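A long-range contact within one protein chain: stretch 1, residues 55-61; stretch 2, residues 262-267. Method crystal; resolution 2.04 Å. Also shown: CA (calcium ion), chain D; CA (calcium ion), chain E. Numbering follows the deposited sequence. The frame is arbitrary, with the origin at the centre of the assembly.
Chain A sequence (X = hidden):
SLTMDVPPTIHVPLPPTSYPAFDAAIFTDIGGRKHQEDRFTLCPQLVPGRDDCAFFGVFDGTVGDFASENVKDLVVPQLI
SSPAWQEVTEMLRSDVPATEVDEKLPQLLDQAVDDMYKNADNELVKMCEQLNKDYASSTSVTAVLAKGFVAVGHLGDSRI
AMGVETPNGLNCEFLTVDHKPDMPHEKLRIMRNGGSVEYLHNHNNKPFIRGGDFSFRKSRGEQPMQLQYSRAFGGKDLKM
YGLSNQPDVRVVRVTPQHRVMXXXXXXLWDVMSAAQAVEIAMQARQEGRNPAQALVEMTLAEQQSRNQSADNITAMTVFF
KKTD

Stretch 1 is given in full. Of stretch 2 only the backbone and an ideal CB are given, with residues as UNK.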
# COMPACT_ATOMS: atom_id res chain seq x y z
N PHE A 55 -10.48 -6.91 1.10
CA PHE A 55 -9.06 -6.57 1.16
C PHE A 55 -8.74 -5.61 0.02
O PHE A 55 -9.22 -5.78 -1.10
CB PHE A 55 -8.20 -7.82 1.01
CG PHE A 55 -6.72 -7.53 0.93
CD1 PHE A 55 -5.96 -7.40 2.09
CD2 PHE A 55 -6.10 -7.35 -0.30
CE1 PHE A 55 -4.60 -7.11 2.02
CE2 PHE A 55 -4.74 -7.05 -0.38
CZ PHE A 55 -3.99 -6.93 0.78
N PHE A 56 -7.91 -4.61 0.31
CA PHE A 56 -7.51 -3.63 -0.69
C PHE A 56 -6.01 -3.45 -0.62
O PHE A 56 -5.45 -3.23 0.45
CB PHE A 56 -8.21 -2.29 -0.41
CG PHE A 56 -9.70 -2.38 -0.41
CD1 PHE A 56 -10.42 -2.39 -1.60
CD2 PHE A 56 -10.40 -2.50 0.79
CE1 PHE A 56 -11.81 -2.51 -1.60
CE2 PHE A 56 -11.80 -2.62 0.80
CZ PHE A 56 -12.50 -2.63 -0.40
N GLY A 57 -5.35 -3.51 -1.77
CA GLY A 57 -3.91 -3.35 -1.79
C GLY A 57 -3.37 -2.77 -3.09
O GLY A 57 -3.82 -3.13 -4.18
N VAL A 58 -2.41 -1.87 -2.97
CA VAL A 58 -1.77 -1.24 -4.12
C VAL A 58 -0.27 -1.35 -3.87
O VAL A 58 0.19 -1.15 -2.74
CB VAL A 58 -2.19 0.24 -4.26
CG1 VAL A 58 -1.39 0.91 -5.37
CG2 VAL A 58 -3.68 0.32 -4.56
N PHE A 59 0.50 -1.65 -4.91
CA PHE A 59 1.94 -1.84 -4.74
C PHE A 59 2.80 -1.12 -5.76
O PHE A 59 2.67 -1.34 -6.97
CB PHE A 59 2.24 -3.34 -4.79
CG PHE A 59 1.28 -4.18 -3.99
CD1 PHE A 59 1.44 -4.31 -2.61
CD2 PHE A 59 0.20 -4.79 -4.60
CE1 PHE A 59 0.53 -5.04 -1.86
CE2 PHE A 59 -0.72 -5.53 -3.86
CZ PHE A 59 -0.55 -5.65 -2.48
N ASP A 60 3.69 -0.25 -5.29
CA ASP A 60 4.59 0.49 -6.18
C ASP A 60 5.94 -0.23 -6.25
O ASP A 60 6.77 -0.12 -5.34
CB ASP A 60 4.80 1.93 -5.67
CG ASP A 60 5.58 2.80 -6.66
OD1 ASP A 60 6.12 2.27 -7.65
OD2 ASP A 60 5.66 4.04 -6.42
N GLY A 61 6.15 -0.97 -7.33
CA GLY A 61 7.40 -1.68 -7.49
C GLY A 61 8.51 -0.79 -8.01
O GLY A 61 8.25 0.28 -8.58
N UNK A 262 -8.92 6.22 -0.45
CA UNK A 262 -8.17 6.18 -1.70
C UNK A 262 -6.79 5.58 -1.48
O UNK A 262 -5.97 6.13 -0.74
CB UNK A 262 -8.05 7.58 -2.30
N UNK A 263 -6.53 4.45 -2.13
CA UNK A 263 -5.22 3.82 -2.03
C UNK A 263 -4.53 4.18 -3.34
O UNK A 263 -5.10 3.97 -4.42
CB UNK A 263 -5.30 2.31 -1.81
N UNK A 264 -3.32 4.72 -3.26
CA UNK A 264 -2.60 5.10 -4.47
C UNK A 264 -1.09 5.16 -4.30
O UNK A 264 -0.57 5.28 -3.18
CB UNK A 264 -3.10 6.46 -4.95
N UNK A 265 -0.37 5.08 -5.41
CA UNK A 265 1.08 5.15 -5.40
C UNK A 265 1.51 6.61 -5.41
O UNK A 265 0.68 7.51 -5.62
CB UNK A 265 1.67 4.40 -6.59
N UNK A 266 2.81 6.86 -5.21
CA UNK A 266 3.32 8.22 -5.20
C UNK A 266 3.16 8.86 -6.57
O UNK A 266 3.32 10.06 -6.73
CB UNK A 266 4.79 8.24 -4.77
N UNK A 267 2.85 8.03 -7.56
CA UNK A 267 2.63 8.54 -8.91
C UNK A 267 1.47 9.52 -8.87
O UNK A 267 1.34 10.41 -9.73
CB UNK A 267 2.35 7.40 -9.90
CA CA D . 6.21 5.37 -8.12
CA CA E . 7.76 2.35 -9.13

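Position 262 lies in a strand. Its ideal CB has nothing of stretch 1 within 5.5 Å, so stretch 1 sets no preference. A beta-branched residue would suit the backbone, but others would too. The deposited residue is I262, which makes no contact with stretch 1.

Position 263 points its CA-to-CB bond toward stretch 1. The ideal CB is 3.8 Å from V58 CG2, and the CB of F56 also faces this way. The two strands run at 27° to each other, and their axes come no closer than 6.8 Å, which leaves room for side chains between them. The side-chain atoms of stretch 1 nearest here are apolar, so leucine, isoleucine, valine or methionine would fit. The residue is L263, with chi1 m and chi2 p. L263 CB lies 3.7 Å from V58 CG2. L263 CD2 reaches F56, 3.7 Å from F56 CB. The side chain packs against both F56 and V58.

Position 264 turns its CB away from stretch 1, and nothing there lies within 5.5 Å of it. Stretch 1 does not choose the side chain. The residue is A264, whose backbone C is 4.4 Å from V58 CG1.

Position 265 points toward stretch 1. Its ideal CB is 4.0 Å from D60 OD2 and 4.8 Å from V58 CG1, so it meets a carboxylate and a methyl group. It also comes just before a helix, at the N-cap, where serine, threonine, aspartate or asparagine is common. Any of these could serve, and a methyl would add packing against V58. The residue is T265, chi1 p. T265 CG2 packs 3.6 Å from V58 CG1 and 3.7 Å from D60 CB. T265 OG1 accepts a weak capping bond, 3.5 Å, from the backbone N of position 267.

Position 266 begins the helix, with phi/psi of -65/-12. Its CB points sideways, but the ideal CB is only 4.6 Å from D60 OD2. D60 OD2 binds the chain D calcium at 2.2 Å. A metal ligand is the natural choice: aspartate above all, with glutamate or asparagine possible. The residue is D266. D266 OD1 binds the chain D calcium at 2.3 Å. D266 OD1 and D60 OD2 stand 2.9 Å apart, a close approach of two acidic oxygens that share the cation. Water 1 accepts from D266 N and lies 2.7 Å from D60 OD2.

Position 267 is helical, and its ideal CB finds nothing of stretch 1 within 5.5 Å. Many residues would be compatible. The residue is G267, which makes no contact with stretch 1; its N gives the weak capping bond to T265.

Stretch 2 262-267: ILATDG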
# COMPACT_ATOMS: atom_id res chain seq x y z
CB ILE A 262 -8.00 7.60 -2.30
CG1 ILE A 262 -9.36 8.23 -2.57
CG2 ILE A 262 -7.18 7.52 -3.59
CD1 ILE A 262 -9.29 9.66 -3.08
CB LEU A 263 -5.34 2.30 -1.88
CG LEU A 263 -6.04 1.76 -0.63
CD1 LEU A 263 -7.54 1.75 -0.83
CD2 LEU A 263 -5.55 0.34 -0.34
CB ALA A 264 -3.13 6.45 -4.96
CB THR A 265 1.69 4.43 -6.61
OG1 THR A 265 1.16 4.99 -7.82
CG2 THR A 265 1.36 2.95 -6.57
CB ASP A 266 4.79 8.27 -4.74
CG ASP A 266 5.74 7.51 -5.66
OD1 ASP A 266 5.31 6.95 -6.69
OD2 ASP A 266 6.95 7.48 -5.34
O HOH W 1 4.66 4.92 -4.12
O HOH W 2 7.75 5.71 -7.00
O HOH W 3 4.12 4.76 -8.91
O HOH W 4 7.25 4.32 -9.61
O HOH W 5 9.18 3.38 -7.62
O HOH W 6 8.97 1.90 -11.00
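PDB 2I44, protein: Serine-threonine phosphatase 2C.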